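Local coordinates for protein folylpolyglutamate synthase (FolC) (Helicobacter pylori, PDB 6K8C) that probably adds L-glutamate to dihydropteroate and, repeatedly, to reduced folates at the expense of ATP, making dihydrofolate and folylpolyglutamates, at residues K75-F79 and R90-N94; P82-E86 and I272-L278; L277-L283 and I300-F304; H288-K294 and L322-L327; K297-K301 and I326-I331. All blocks are in the same frame, centred on the assembly; numbering follows the deposited sequence.

Contact 1: K75-F79 and R90-N94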
# COMPACT_ATOMS: atom_id res chain seq x y z
N LYS A 75 12.56 15.80 -5.92
CA LYS A 75 11.39 15.38 -6.68
C LYS A 75 11.26 13.86 -6.57
O LYS A 75 12.20 13.13 -6.89
CB LYS A 75 11.51 15.81 -8.14
CG LYS A 75 11.37 17.31 -8.34
CD LYS A 75 11.18 17.66 -9.81
CE LYS A 75 12.17 18.71 -10.28
NZ LYS A 75 12.73 18.40 -11.62
N VAL A 76 10.11 13.40 -6.09
CA VAL A 76 9.90 11.98 -5.79
C VAL A 76 8.54 11.55 -6.33
O VAL A 76 7.54 12.25 -6.17
CB VAL A 76 9.97 11.71 -4.27
CG1 VAL A 76 9.92 10.20 -4.00
CG2 VAL A 76 11.23 12.32 -3.67
N LEU A 77 8.50 10.36 -6.94
CA LEU A 77 7.25 9.70 -7.26
C LEU A 77 7.13 8.43 -6.43
O LEU A 77 8.05 7.61 -6.41
CB LEU A 77 7.16 9.35 -8.75
CG LEU A 77 5.76 8.86 -9.14
CD1 LEU A 77 5.40 9.40 -10.51
CD2 LEU A 77 5.64 7.34 -9.11
N HIS A 78 5.98 8.27 -5.77
CA HIS A 78 5.68 7.09 -4.99
C HIS A 78 4.61 6.29 -5.71
O HIS A 78 3.47 6.76 -5.87
CB HIS A 78 5.21 7.46 -3.58
CG HIS A 78 5.01 6.28 -2.68
ND1 HIS A 78 4.21 6.32 -1.56
CD2 HIS A 78 5.51 5.02 -2.74
CE1 HIS A 78 4.23 5.15 -0.96
NE2 HIS A 78 5.01 4.34 -1.65
N PHE A 79 4.97 5.09 -6.15
CA PHE A 79 4.10 4.21 -6.92
C PHE A 79 3.57 3.12 -6.00
O PHE A 79 4.36 2.34 -5.46
CB PHE A 79 4.89 3.61 -8.09
CG PHE A 79 4.14 2.57 -8.88
CD1 PHE A 79 2.97 2.90 -9.55
CD2 PHE A 79 4.63 1.28 -8.98
CE1 PHE A 79 2.30 1.95 -10.29
CE2 PHE A 79 3.97 0.32 -9.72
CZ PHE A 79 2.81 0.66 -10.38
N ARG A 90 -2.45 5.66 -7.40
CA ARG A 90 -1.24 4.86 -7.51
C ARG A 90 0.00 5.69 -7.77
O ARG A 90 1.11 5.15 -7.68
CB ARG A 90 -1.42 3.82 -8.62
CG ARG A 90 -2.47 2.75 -8.28
CD ARG A 90 -2.93 2.01 -9.53
NE ARG A 90 -4.02 1.08 -9.24
CZ ARG A 90 -3.87 -0.23 -9.15
NH1 ARG A 90 -2.68 -0.78 -9.34
NH2 ARG A 90 -4.92 -1.00 -8.87
N PHE A 91 -0.14 6.98 -8.08
CA PHE A 91 0.99 7.83 -8.45
C PHE A 91 0.98 9.09 -7.60
O PHE A 91 0.23 10.03 -7.87
CB PHE A 91 0.95 8.17 -9.94
CG PHE A 91 0.59 7.00 -10.82
CD1 PHE A 91 1.57 6.13 -11.28
CD2 PHE A 91 -0.73 6.77 -11.19
CE1 PHE A 91 1.24 5.05 -12.11
CE2 PHE A 91 -1.07 5.69 -12.00
CZ PHE A 91 -0.08 4.84 -12.46
N PHE A 92 1.80 9.10 -6.55
CA PHE A 92 1.98 10.26 -5.68
C PHE A 92 3.23 10.99 -6.18
O PHE A 92 4.35 10.50 -6.00
CB PHE A 92 2.14 9.82 -4.22
CG PHE A 92 2.08 10.94 -3.22
CD1 PHE A 92 0.87 11.47 -2.81
CD2 PHE A 92 3.25 11.45 -2.67
CE1 PHE A 92 0.82 12.49 -1.88
CE2 PHE A 92 3.21 12.48 -1.74
CZ PHE A 92 1.99 13.00 -1.34
N LEU A 93 3.03 12.13 -6.82
CA LEU A 93 4.09 12.80 -7.57
C LEU A 93 4.33 14.19 -7.00
O LEU A 93 3.43 15.03 -7.00
CB LEU A 93 3.72 12.89 -9.06
CG LEU A 93 4.60 13.78 -9.93
CD1 LEU A 93 6.02 13.24 -10.00
CD2 LEU A 93 4.01 13.91 -11.33
N ASN A 94 5.55 14.42 -6.52
CA ASN A 94 5.99 15.72 -6.02
C ASN A 94 5.00 16.29 -5.01
O ASN A 94 4.58 17.45 -5.08
CB ASN A 94 6.22 16.70 -7.18
CG ASN A 94 7.27 16.21 -8.15
OD1 ASN A 94 8.20 15.49 -7.77
ND2 ASN A 94 7.14 16.59 -9.42
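Phe-79 lays its ring beside that of Phe-91, with CE1 of Phe-79 3.7 Å from CE1 of Phe-91. The planes are inclined at 30°, but centroids 5.7 Å apart mean that the rings are slid past one another and barely overlap. On the same face of the sheet, Leu-77 CD1 meets Leu-93 CD1 at 3.9 Å, so each non-hydrogen-bonded pair of this antiparallel ladder carries an apolar couple. The hydrogen-bonded pair between them, His-78 with Phe-92, is joined by two nearly linear hydrogen bonds: His-78 N to Phe-92 O at 2.8 Å and Phe-92 N to His-78 O at 3.0 Å. Short CA-H...O contacts fill the intervals, Leu-77 CA to Phe-92 O at 3.3 Å and Phe-79 CA to Arg-90 O at 3.2 Å. At the far end Asn-94 N donates to Val-76 O (3.0 Å), while Asn-94 OD1 accepts a weak bond from Val-76 N (3.3 Å), a side chain extending the ladder where the strand stops. This is a beta hairpin near one edge of the mixed sheet of the Mur ligase middle domain, of the P-loop NTPase clan. Strand 76-79 continues the sheet by parallel pairing with strand 138-142; helix 121-132 covers the face of Leu-77, Phe-79 and Phe-91, and helix 58-70 the other, where Arg-63 bonds to His-78 and makes a cation-pi contact with Phe-92.

Contact 2: P82-E86 and I272-L278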
# COMPACT_ATOMS: atom_id res chain seq x y z
N PRO A 82 -3.05 -1.54 -4.48
CA PRO A 82 -3.90 -1.07 -5.58
C PRO A 82 -4.40 0.33 -5.25
O PRO A 82 -3.66 1.11 -4.68
CB PRO A 82 -5.03 -2.09 -5.61
CG PRO A 82 -5.20 -2.47 -4.16
CD PRO A 82 -3.82 -2.34 -3.51
N HIS A 83 -5.65 0.64 -5.60
CA HIS A 83 -6.22 1.92 -5.25
C HIS A 83 -7.54 1.71 -4.53
O HIS A 83 -8.15 0.64 -4.61
CB HIS A 83 -6.40 2.82 -6.49
CG HIS A 83 -7.35 2.27 -7.51
ND1 HIS A 83 -6.93 1.59 -8.63
CD2 HIS A 83 -8.70 2.32 -7.59
CE1 HIS A 83 -7.97 1.23 -9.35
NE2 HIS A 83 -9.06 1.67 -8.74
N VAL A 84 -7.97 2.74 -3.81
CA VAL A 84 -9.22 2.68 -3.06
C VAL A 84 -10.36 3.21 -3.91
O VAL A 84 -11.34 2.51 -4.17
CB VAL A 84 -9.13 3.47 -1.74
CG1 VAL A 84 -10.45 3.40 -1.00
CG2 VAL A 84 -7.99 2.94 -0.88
N PHE A 85 -10.24 4.47 -4.34
CA PHE A 85 -11.30 5.16 -5.07
C PHE A 85 -10.97 5.37 -6.54
O PHE A 85 -11.79 5.04 -7.40
CB PHE A 85 -11.60 6.51 -4.42
CG PHE A 85 -11.85 6.43 -2.94
CD1 PHE A 85 -13.04 5.89 -2.45
CD2 PHE A 85 -10.91 6.89 -2.03
CE1 PHE A 85 -13.27 5.82 -1.09
CE2 PHE A 85 -11.14 6.82 -0.66
CZ PHE A 85 -12.33 6.28 -0.19
N GLU A 86 -9.79 5.90 -6.85
CA GLU A 86 -9.42 6.22 -8.23
C GLU A 86 -8.07 5.62 -8.56
O GLU A 86 -7.18 5.52 -7.71
CB GLU A 86 -9.34 7.73 -8.49
CG GLU A 86 -10.52 8.55 -8.03
CD GLU A 86 -10.16 10.02 -7.88
OE1 GLU A 86 -9.47 10.55 -8.77
OE2 GLU A 86 -10.57 10.63 -6.87
N ILE A 272 -4.63 7.93 1.51
CA ILE A 272 -6.01 7.78 1.08
C ILE A 272 -6.51 6.39 1.46
O ILE A 272 -5.81 5.38 1.29
CB ILE A 272 -6.11 8.02 -0.44
CG1 ILE A 272 -5.91 9.51 -0.74
CG2 ILE A 272 -7.45 7.54 -0.98
CD1 ILE A 272 -5.51 9.81 -2.18
N GLY A 273 -7.72 6.34 2.00
CA GLY A 273 -8.30 5.07 2.40
C GLY A 273 -7.86 4.57 3.75
O GLY A 273 -8.19 3.43 4.10
N ARG A 274 -7.12 5.37 4.51
CA ARG A 274 -6.71 5.03 5.86
C ARG A 274 -7.31 6.07 6.80
O ARG A 274 -6.95 7.25 6.72
CB ARG A 274 -5.18 5.01 6.00
CG ARG A 274 -4.52 3.73 5.52
CD ARG A 274 -4.47 3.66 4.00
NE ARG A 274 -3.51 2.67 3.54
CZ ARG A 274 -3.11 2.55 2.27
NH1 ARG A 274 -3.58 3.37 1.35
NH2 ARG A 274 -2.23 1.61 1.94
N CYS A 275 -8.22 5.63 7.67
CA CYS A 275 -8.89 6.53 8.61
C CYS A 275 -9.49 7.74 7.89
O CYS A 275 -9.29 8.89 8.29
CB CYS A 275 -7.92 6.96 9.70
SG CYS A 275 -8.70 7.17 11.28
N GLU A 276 -10.23 7.47 6.83
CA GLU A 276 -10.70 8.51 5.92
C GLU A 276 -12.20 8.72 6.09
O GLU A 276 -12.98 7.77 5.99
CB GLU A 276 -10.39 8.14 4.47
CG GLU A 276 -10.85 9.19 3.46
CD GLU A 276 -9.89 9.34 2.30
OE1 GLU A 276 -10.33 9.71 1.20
OE2 GLU A 276 -8.68 9.09 2.50
N LEU A 277 -12.59 9.97 6.34
CA LEU A 277 -14.00 10.34 6.42
C LEU A 277 -14.51 10.59 5.01
O LEU A 277 -14.31 11.67 4.46
CB LEU A 277 -14.19 11.57 7.30
CG LEU A 277 -14.68 11.41 8.73
CD1 LEU A 277 -15.05 12.76 9.31
CD2 LEU A 277 -15.86 10.45 8.82
N LEU A 278 -15.14 9.58 4.42
CA LEU A 278 -15.74 9.76 3.09
C LEU A 278 -16.88 10.77 3.14
O LEU A 278 -17.07 11.54 2.19
CB LEU A 278 -16.25 8.42 2.56
CG LEU A 278 -16.90 8.42 1.17
CD1 LEU A 278 -15.86 8.69 0.09
CD2 LEU A 278 -17.61 7.10 0.91
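Apolar contact dominates, and most of it belongs to Phe-85. Ile-272 CG2 approaches the edge of its ring, 3.7 Å from Phe-85 CD2, while Leu-278 CD1 lies 4.0 Å from Phe-85 CE1; Glu-276 OE1 also comes 3.5 Å from Phe-85 CE2. Val-84 fills the neighbouring space: its CG2 is 3.9 Å from both Gly-273 CA and Ile-272 O. Glycine suits this point twice over, since a CB would collide with Val-84 CG2, and the positive phi of 82° would jam it against the preceding carbonyl. The principle illustrated is the joining of two domains through loops: residues 82-86, between two strands of the Mur ligase middle domain, meet the chain entering the glutamate ligase domain, 186 residues later. Polar bonds lie within each side. In 272-278, Gly-273 N donates to Glu-276 OE2 (3.0 Å) and Arg-274 NH1 to Ile-272 O (3.0 Å), both within the turn before strand 276-279. On the other side, the carboxylate of Glu-89 accepts the backbone amides of Val-84, Phe-85 and Glu-86. Aromatic contact comes from helix 379-390, whose Tyr-386 meets Phe-85 edge-to-face, and Asn-383 of that helix bonds to Val-84 O.

Contact 3: L277-L283 and I300-F304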
# COMPACT_ATOMS: atom_id res chain seq x y z
N LEU A 277 -12.59 9.97 6.34
CA LEU A 277 -14.00 10.34 6.42
C LEU A 277 -14.51 10.59 5.01
O LEU A 277 -14.31 11.67 4.46
CB LEU A 277 -14.19 11.57 7.30
CG LEU A 277 -14.68 11.41 8.73
CD1 LEU A 277 -15.05 12.76 9.31
CD2 LEU A 277 -15.86 10.45 8.82
N LEU A 278 -15.14 9.58 4.42
CA LEU A 278 -15.74 9.76 3.09
C LEU A 278 -16.88 10.77 3.14
O LEU A 278 -17.07 11.54 2.19
CB LEU A 278 -16.25 8.42 2.56
CG LEU A 278 -16.90 8.42 1.17
CD1 LEU A 278 -15.86 8.69 0.09
CD2 LEU A 278 -17.61 7.10 0.91
N SER A 279 -17.62 10.79 4.23
CA SER A 279 -18.76 11.69 4.40
C SER A 279 -18.87 11.97 5.89
O SER A 279 -18.13 11.39 6.69
CB SER A 279 -20.04 11.06 3.84
OG SER A 279 -20.51 10.03 4.67
N PRO A 280 -19.77 12.87 6.30
CA PRO A 280 -19.92 13.11 7.74
C PRO A 280 -20.22 11.86 8.55
O PRO A 280 -19.89 11.81 9.74
CB PRO A 280 -21.08 14.12 7.81
CG PRO A 280 -21.02 14.84 6.52
CD PRO A 280 -20.52 13.86 5.50
N ASN A 281 -20.83 10.84 7.94
CA ASN A 281 -21.26 9.65 8.67
C ASN A 281 -20.61 8.36 8.18
O ASN A 281 -21.05 7.28 8.56
CB ASN A 281 -22.78 9.51 8.61
CG ASN A 281 -23.28 9.13 7.23
OD1 ASN A 281 -22.66 9.45 6.22
ND2 ASN A 281 -24.42 8.44 7.18
N ILE A 282 -19.57 8.44 7.34
CA ILE A 282 -18.91 7.23 6.84
C ILE A 282 -17.40 7.39 7.01
O ILE A 282 -16.79 8.27 6.38
CB ILE A 282 -19.27 6.93 5.38
CG1 ILE A 282 -20.77 6.70 5.24
CG2 ILE A 282 -18.53 5.68 4.90
CD1 ILE A 282 -21.22 6.60 3.79
N LEU A 283 -16.81 6.56 7.86
CA LEU A 283 -15.37 6.42 7.99
C LEU A 283 -14.94 5.17 7.24
O LEU A 283 -15.60 4.12 7.33
CB LEU A 283 -14.99 6.33 9.48
CG LEU A 283 -13.52 6.25 9.91
CD1 LEU A 283 -12.78 7.55 9.61
CD2 LEU A 283 -13.47 5.93 11.40
N ILE A 300 -13.01 6.52 16.18
CA ILE A 300 -14.46 6.50 16.30
C ILE A 300 -14.90 7.26 17.55
O ILE A 300 -15.89 8.01 17.52
CB ILE A 300 -14.97 5.05 16.31
CG1 ILE A 300 -14.90 4.44 14.91
CG2 ILE A 300 -16.40 5.00 16.83
CD1 ILE A 300 -15.12 2.93 14.90
N LYS A 301 -14.19 7.07 18.66
CA LYS A 301 -14.53 7.79 19.88
C LYS A 301 -14.40 9.30 19.68
O LYS A 301 -15.27 10.06 20.11
CB LYS A 301 -13.64 7.33 21.04
CG LYS A 301 -13.80 5.88 21.45
CD LYS A 301 -12.71 5.48 22.43
CE LYS A 301 -13.02 4.17 23.13
NZ LYS A 301 -11.89 3.74 24.01
N ARG A 302 -13.32 9.74 19.04
CA ARG A 302 -13.12 11.17 18.82
C ARG A 302 -14.18 11.74 17.89
O ARG A 302 -14.79 12.78 18.17
CB ARG A 302 -11.72 11.42 18.26
CG ARG A 302 -11.48 12.87 17.85
CD ARG A 302 -10.09 13.07 17.26
NE ARG A 302 -9.97 12.50 15.92
CZ ARG A 302 -10.05 13.20 14.80
NH1 ARG A 302 -9.92 12.60 13.62
NH2 ARG A 302 -10.28 14.51 14.84
N ILE A 303 -14.43 11.06 16.77
CA ILE A 303 -15.22 11.64 15.70
C ILE A 303 -16.71 11.54 15.99
O ILE A 303 -17.45 12.53 15.86
CB ILE A 303 -14.85 10.98 14.36
CG1 ILE A 303 -13.40 11.30 14.00
CG2 ILE A 303 -15.80 11.44 13.25
CD1 ILE A 303 -12.96 10.77 12.65
N PHE A 304 -17.18 10.36 16.39
CA PHE A 304 -18.61 10.15 16.59
C PHE A 304 -19.03 10.14 18.06
O PHE A 304 -20.18 10.48 18.35
CB PHE A 304 -19.05 8.83 15.95
CG PHE A 304 -18.77 8.76 14.48
CD1 PHE A 304 -19.39 9.63 13.60
CD2 PHE A 304 -17.88 7.82 13.97
CE1 PHE A 304 -19.14 9.56 12.24
CE2 PHE A 304 -17.62 7.75 12.62
CZ PHE A 304 -18.25 8.62 11.75
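A classic beta bulge marks the corner of the hairpin that starts the glutamate ligase domain: Leu-278 and Ser-279 both face Ile-282, each sending its amide in a weak hydrogen bond to Ile-282 O, and a type I turn from Ser-279 to Ile-282 reverses the chain. Ser-279 OG donates to Asn-281 OD1 at 2.7 Å within that turn. Against this corner lies the C-terminal end of a helix, and the contact is mostly between apolar side chains. Phe-304 has the largest area covered by the other segment. Its ring edge meets Pro-280 O, 3.4 Å from CE1 of Phe-304, and also Leu-283 CB, 4.3 Å from CE2 of Phe-304; Leu-277 CD2 stands 4.2 Å from Phe-304 CZ. One turn of helix supplies the remaining partners. Leu-283 directs CD2 to Ile-300 CG1 (4.1 Å) and CD1 to Ile-303 CD1 (4.4 Å), while Ile-303 CG2 touches Leu-277 CD1 at 4.2 Å. Helix 290-303 thus packs on one face of the sheet here, with Ile-300 and Leu-283 both resting on Leu-374 of strand 373-376, the parallel neighbour of strand 282-285. Ile-282 points to the other face, where Phe-385 and Tyr-389 of helix 379-390 cover it.

Contact 4: H288-K294 and L322-L327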
# COMPACT_ATOMS: atom_id res chain seq x y z
N HIS A 288 -6.76 -4.29 8.12
CA HIS A 288 -7.34 -5.39 8.91
C HIS A 288 -6.22 -5.91 9.81
O HIS A 288 -5.48 -6.83 9.44
CB HIS A 288 -7.92 -6.50 8.06
CG HIS A 288 -8.78 -7.45 8.84
ND1 HIS A 288 -8.25 -8.38 9.71
CD2 HIS A 288 -10.12 -7.58 8.91
CE1 HIS A 288 -9.24 -9.06 10.27
NE2 HIS A 288 -10.38 -8.59 9.81
N ASN A 289 -6.12 -5.32 10.99
CA ASN A 289 -5.02 -5.58 11.92
C ASN A 289 -5.48 -5.18 13.30
O ASN A 289 -6.23 -4.20 13.44
CB ASN A 289 -3.77 -4.78 11.54
CG ASN A 289 -2.61 -5.66 11.16
OD1 ASN A 289 -2.78 -6.86 10.92
ND2 ASN A 289 -1.42 -5.08 11.11
N PRO A 290 -5.05 -5.88 14.34
CA PRO A 290 -5.31 -5.39 15.70
C PRO A 290 -4.81 -3.97 15.90
O PRO A 290 -5.46 -3.17 16.58
CB PRO A 290 -4.55 -6.39 16.59
CG PRO A 290 -4.50 -7.64 15.77
CD PRO A 290 -4.34 -7.17 14.35
N HIS A 291 -3.67 -3.63 15.29
CA HIS A 291 -3.13 -2.28 15.47
C HIS A 291 -4.03 -1.23 14.84
O HIS A 291 -4.32 -0.20 15.46
CB HIS A 291 -1.72 -2.20 14.90
CG HIS A 291 -1.03 -0.92 15.23
ND1 HIS A 291 -0.34 -0.72 16.41
CD2 HIS A 291 -0.94 0.25 14.54
CE1 HIS A 291 0.15 0.51 16.43
NE2 HIS A 291 -0.20 1.12 15.31
N SER A 292 -4.47 -1.45 13.60
CA SER A 292 -5.35 -0.46 12.98
C SER A 292 -6.72 -0.47 13.63
O SER A 292 -7.35 0.59 13.75
CB SER A 292 -5.46 -0.70 11.47
OG SER A 292 -5.88 -2.01 11.16
N ALA A 293 -7.20 -1.63 14.08
CA ALA A 293 -8.50 -1.68 14.73
C ALA A 293 -8.51 -0.85 16.01
O ALA A 293 -9.48 -0.14 16.29
CB ALA A 293 -8.89 -3.13 15.01
N LYS A 294 -7.42 -0.93 16.79
CA LYS A 294 -7.32 -0.10 17.98
C LYS A 294 -7.34 1.38 17.62
O LYS A 294 -8.01 2.18 18.28
CB LYS A 294 -6.06 -0.45 18.76
CG LYS A 294 -6.11 -1.80 19.45
CD LYS A 294 -4.79 -2.13 20.14
CE LYS A 294 -4.88 -3.43 20.91
NZ LYS A 294 -3.54 -3.92 21.35
N LEU A 322 -10.13 -11.39 16.80
CA LEU A 322 -9.47 -10.38 17.62
C LEU A 322 -9.82 -8.97 17.16
O LEU A 322 -10.07 -8.08 17.98
CB LEU A 322 -7.96 -10.59 17.58
CG LEU A 322 -7.12 -9.65 18.44
CD1 LEU A 322 -7.67 -9.57 19.85
CD2 LEU A 322 -5.66 -10.09 18.44
N VAL A 323 -9.86 -8.75 15.84
CA VAL A 323 -10.16 -7.42 15.32
C VAL A 323 -11.57 -6.99 15.73
O VAL A 323 -11.78 -5.87 16.21
CB VAL A 323 -9.98 -7.41 13.79
CG1 VAL A 323 -10.80 -6.30 13.16
CG2 VAL A 323 -8.51 -7.27 13.45
N LEU A 324 -12.54 -7.89 15.59
CA LEU A 324 -13.91 -7.57 15.99
C LEU A 324 -14.03 -7.42 17.50
O LEU A 324 -14.83 -6.61 17.99
CB LEU A 324 -14.87 -8.64 15.47
CG LEU A 324 -14.95 -8.71 13.94
CD1 LEU A 324 -15.58 -10.02 13.49
CD2 LEU A 324 -15.72 -7.52 13.40
N GLU A 325 -13.27 -8.21 18.27
CA GLU A 325 -13.27 -8.04 19.72
C GLU A 325 -12.74 -6.67 20.12
O GLU A 325 -13.26 -6.03 21.04
CB GLU A 325 -12.45 -9.15 20.38
CG GLU A 325 -12.52 -9.14 21.89
CD GLU A 325 -11.59 -10.15 22.53
OE1 GLU A 325 -10.36 -10.05 22.32
OE2 GLU A 325 -12.08 -11.05 23.23
N ILE A 326 -11.70 -6.20 19.43
CA ILE A 326 -11.16 -4.87 19.71
C ILE A 326 -12.18 -3.79 19.38
O ILE A 326 -12.33 -2.81 20.13
CB ILE A 326 -9.84 -4.68 18.94
CG1 ILE A 326 -8.71 -5.49 19.59
CG2 ILE A 326 -9.46 -3.20 18.85
CD1 ILE A 326 -7.57 -5.82 18.65
N LEU A 327 -12.90 -3.95 18.27
CA LEU A 327 -13.84 -2.91 17.85
C LEU A 327 -15.15 -2.96 18.61
O LEU A 327 -15.83 -1.94 18.72
CB LEU A 327 -14.11 -3.02 16.35
CG LEU A 327 -12.93 -2.63 15.45
CD1 LEU A 327 -13.13 -3.12 14.02
CD2 LEU A 327 -12.75 -1.12 15.49
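Leu-322 makes the first touch, its CD2 3.8 Å from Pro-290 CG. One residue on, Val-323 points toward the start of the other helix: its CG2 lies 3.7 Å from His-288 CE1 and 3.8 Å from Pro-290 N, and CG1 sits over one face of the His-288 ring and 4.1 Å from Ala-293 CB. A helical turn later comes Ile-326, whose CD1 meets Pro-290 CB (3.7 Å) and whose CG2 reaches both Ala-293 CB (3.9 Å) and Lys-294 CG (3.7 Å). Leu-327 completes the series, CD2 lying 3.5 Å from Ala-293 O. The small Ala-293 lets the helical segments run 8.9 Å apart, nearly parallel at a crossing angle of -17°, as suits adjacent helices of an alpha/beta domain. Tyr-376 of strand 373-376 lies beneath Ala-293, Val-323 and Leu-327, and Tyr-312 bonds to His-288 NE2. Branched aliphatic side chains packed on Ala-293, Pro-290 and a Lys-294 methylene imply a contact held mainly by shape and exclusion of water.

Contact 5: K297-K301 and I326-I331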
# COMPACT_ATOMS: atom_id res chain seq x y z
N LYS A 297 -10.88 2.41 16.59
CA LYS A 297 -11.70 2.56 17.78
C LYS A 297 -11.50 3.93 18.42
O LYS A 297 -12.46 4.62 18.76
CB LYS A 297 -11.38 1.44 18.78
CG LYS A 297 -11.97 1.68 20.17
CD LYS A 297 -12.17 0.37 20.94
CE LYS A 297 -10.85 -0.24 21.41
NZ LYS A 297 -11.06 -1.48 22.23
N GLU A 298 -10.23 4.34 18.56
CA GLU A 298 -9.94 5.64 19.14
C GLU A 298 -10.46 6.77 18.26
O GLU A 298 -10.99 7.77 18.77
CB GLU A 298 -8.43 5.80 19.37
CG GLU A 298 -7.88 5.01 20.55
CD GLU A 298 -8.84 4.97 21.73
OE1 GLU A 298 -9.26 3.86 22.13
OE2 GLU A 298 -9.18 6.05 22.26
N GLU A 299 -10.34 6.63 16.94
CA GLU A 299 -10.84 7.66 16.05
C GLU A 299 -12.37 7.68 16.02
O GLU A 299 -12.96 8.75 15.86
CB GLU A 299 -10.29 7.45 14.64
CG GLU A 299 -8.95 8.15 14.44
CD GLU A 299 -9.10 9.58 13.98
OE1 GLU A 299 -8.98 10.48 14.83
OE2 GLU A 299 -9.35 9.81 12.78
N ILE A 300 -13.01 6.52 16.18
CA ILE A 300 -14.46 6.50 16.30
C ILE A 300 -14.90 7.26 17.55
O ILE A 300 -15.89 8.01 17.52
CB ILE A 300 -14.97 5.05 16.31
CG1 ILE A 300 -14.90 4.44 14.91
CG2 ILE A 300 -16.40 5.00 16.83
CD1 ILE A 300 -15.12 2.93 14.90
N LYS A 301 -14.19 7.07 18.66
CA LYS A 301 -14.53 7.79 19.88
C LYS A 301 -14.40 9.30 19.68
O LYS A 301 -15.27 10.06 20.11
CB LYS A 301 -13.64 7.33 21.04
CG LYS A 301 -13.80 5.88 21.45
CD LYS A 301 -12.71 5.48 22.43
CE LYS A 301 -13.02 4.17 23.13
NZ LYS A 301 -11.89 3.74 24.01
N ILE A 326 -11.70 -6.20 19.43
CA ILE A 326 -11.16 -4.87 19.71
C ILE A 326 -12.18 -3.79 19.38
O ILE A 326 -12.33 -2.81 20.13
CB ILE A 326 -9.84 -4.68 18.94
CG1 ILE A 326 -8.71 -5.49 19.59
CG2 ILE A 326 -9.46 -3.20 18.85
CD1 ILE A 326 -7.57 -5.82 18.65
N LEU A 327 -12.90 -3.95 18.27
CA LEU A 327 -13.84 -2.91 17.85
C LEU A 327 -15.15 -2.96 18.61
O LEU A 327 -15.83 -1.94 18.72
CB LEU A 327 -14.11 -3.02 16.35
CG LEU A 327 -12.93 -2.63 15.45
CD1 LEU A 327 -13.13 -3.12 14.02
CD2 LEU A 327 -12.75 -1.12 15.49
N LYS A 328 -15.53 -4.13 19.14
CA LYS A 328 -16.84 -4.29 19.77
C LYS A 328 -17.22 -3.18 20.75
O LYS A 328 -18.40 -2.77 20.72
CB LYS A 328 -16.91 -5.65 20.48
CG LYS A 328 -18.27 -5.90 21.13
CD LYS A 328 -18.34 -7.23 21.85
CE LYS A 328 -19.67 -7.35 22.58
NZ LYS A 328 -19.71 -8.58 23.41
N PRO A 329 -16.34 -2.67 21.61
CA PRO A 329 -16.77 -1.62 22.55
C PRO A 329 -17.37 -0.38 21.90
O PRO A 329 -18.08 0.37 22.59
CB PRO A 329 -15.49 -1.29 23.32
CG PRO A 329 -14.73 -2.56 23.30
CD PRO A 329 -14.99 -3.15 21.94
N VAL A 330 -17.12 -0.12 20.61
CA VAL A 330 -17.68 1.05 19.95
C VAL A 330 -18.62 0.68 18.82
O VAL A 330 -19.00 1.54 18.03
CB VAL A 330 -16.57 2.00 19.44
CG1 VAL A 330 -15.77 2.58 20.60
CG2 VAL A 330 -15.66 1.29 18.45
N ILE A 331 -19.01 -0.59 18.71
CA ILE A 331 -19.81 -1.09 17.60
C ILE A 331 -21.10 -1.67 18.14
O ILE A 331 -21.08 -2.57 18.99
CB ILE A 331 -19.05 -2.14 16.77
CG1 ILE A 331 -17.81 -1.52 16.12
CG2 ILE A 331 -19.97 -2.74 15.71
CD1 ILE A 331 -18.14 -0.35 15.19
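Two neighbouring helices of the glutamate ligase domain meet here where one of them ends, in a contact that combines an apolar patch with one lysine-to-carbonyl hydrogen bond. The polar part is a lysine reaching across: Lys-297 NZ donates to Ile-326 O at 2.8 Å, meeting a carbonyl in the last turn of helix 320-327. With chi3 at 73° the chain of Lys-297 bends over the surface, so that its methylene CG touches Val-330 CG1 (3.9 Å) and NZ comes 4.0 Å from Pro-329 CG. This is the helix-to-strand connection of an alpha/beta domain: residues 328-329 make a 3-10 segment, and Val-330 N bonds to Leu-327 O (2.9 Å) before Ile-331 enters strand 331-336. Val-330 faces the other helix at this transition. Its CG2 meets Ile-300 CD1 at 3.9 Å, and its CG1 lies 3.9 Å from Lys-301 CG. The amino group of Lys-301 has its own partner, a salt bridge from NZ to Glu-298 OE1 (3.2 Å) on its own helix. Deeper in, Ile-300 CD1 reaches Ile-331 CD1 at 4.5 Å, and Ile-308 of strand 308-312 touches both isoleucines.

Contact 1 belongs to the middle domain, contacts 3, 4 and 5 to the glutamate ligase domain, and contact 2 joins them. Contacts 1 and 2 lie about 17 Å apart between centres and touch where Arg-90 NE and His-83 ND1 probably hydrogen-bond at 3.0 Å. Contacts 2 and 3 share Leu-277 and Leu-278. Helix 290-303 then runs through the last three: contact 4 at its start, contact 5 further along, contact 3 at its end. Contacts 4 and 5 lie about 9 Å apart between centres, contacts 3 and 5 about 11 Å. A bound citrate, probably from the crystallisation liquor, lies near Asn-289 of contact 4 and bonds weakly to Arg-274 of contact 2.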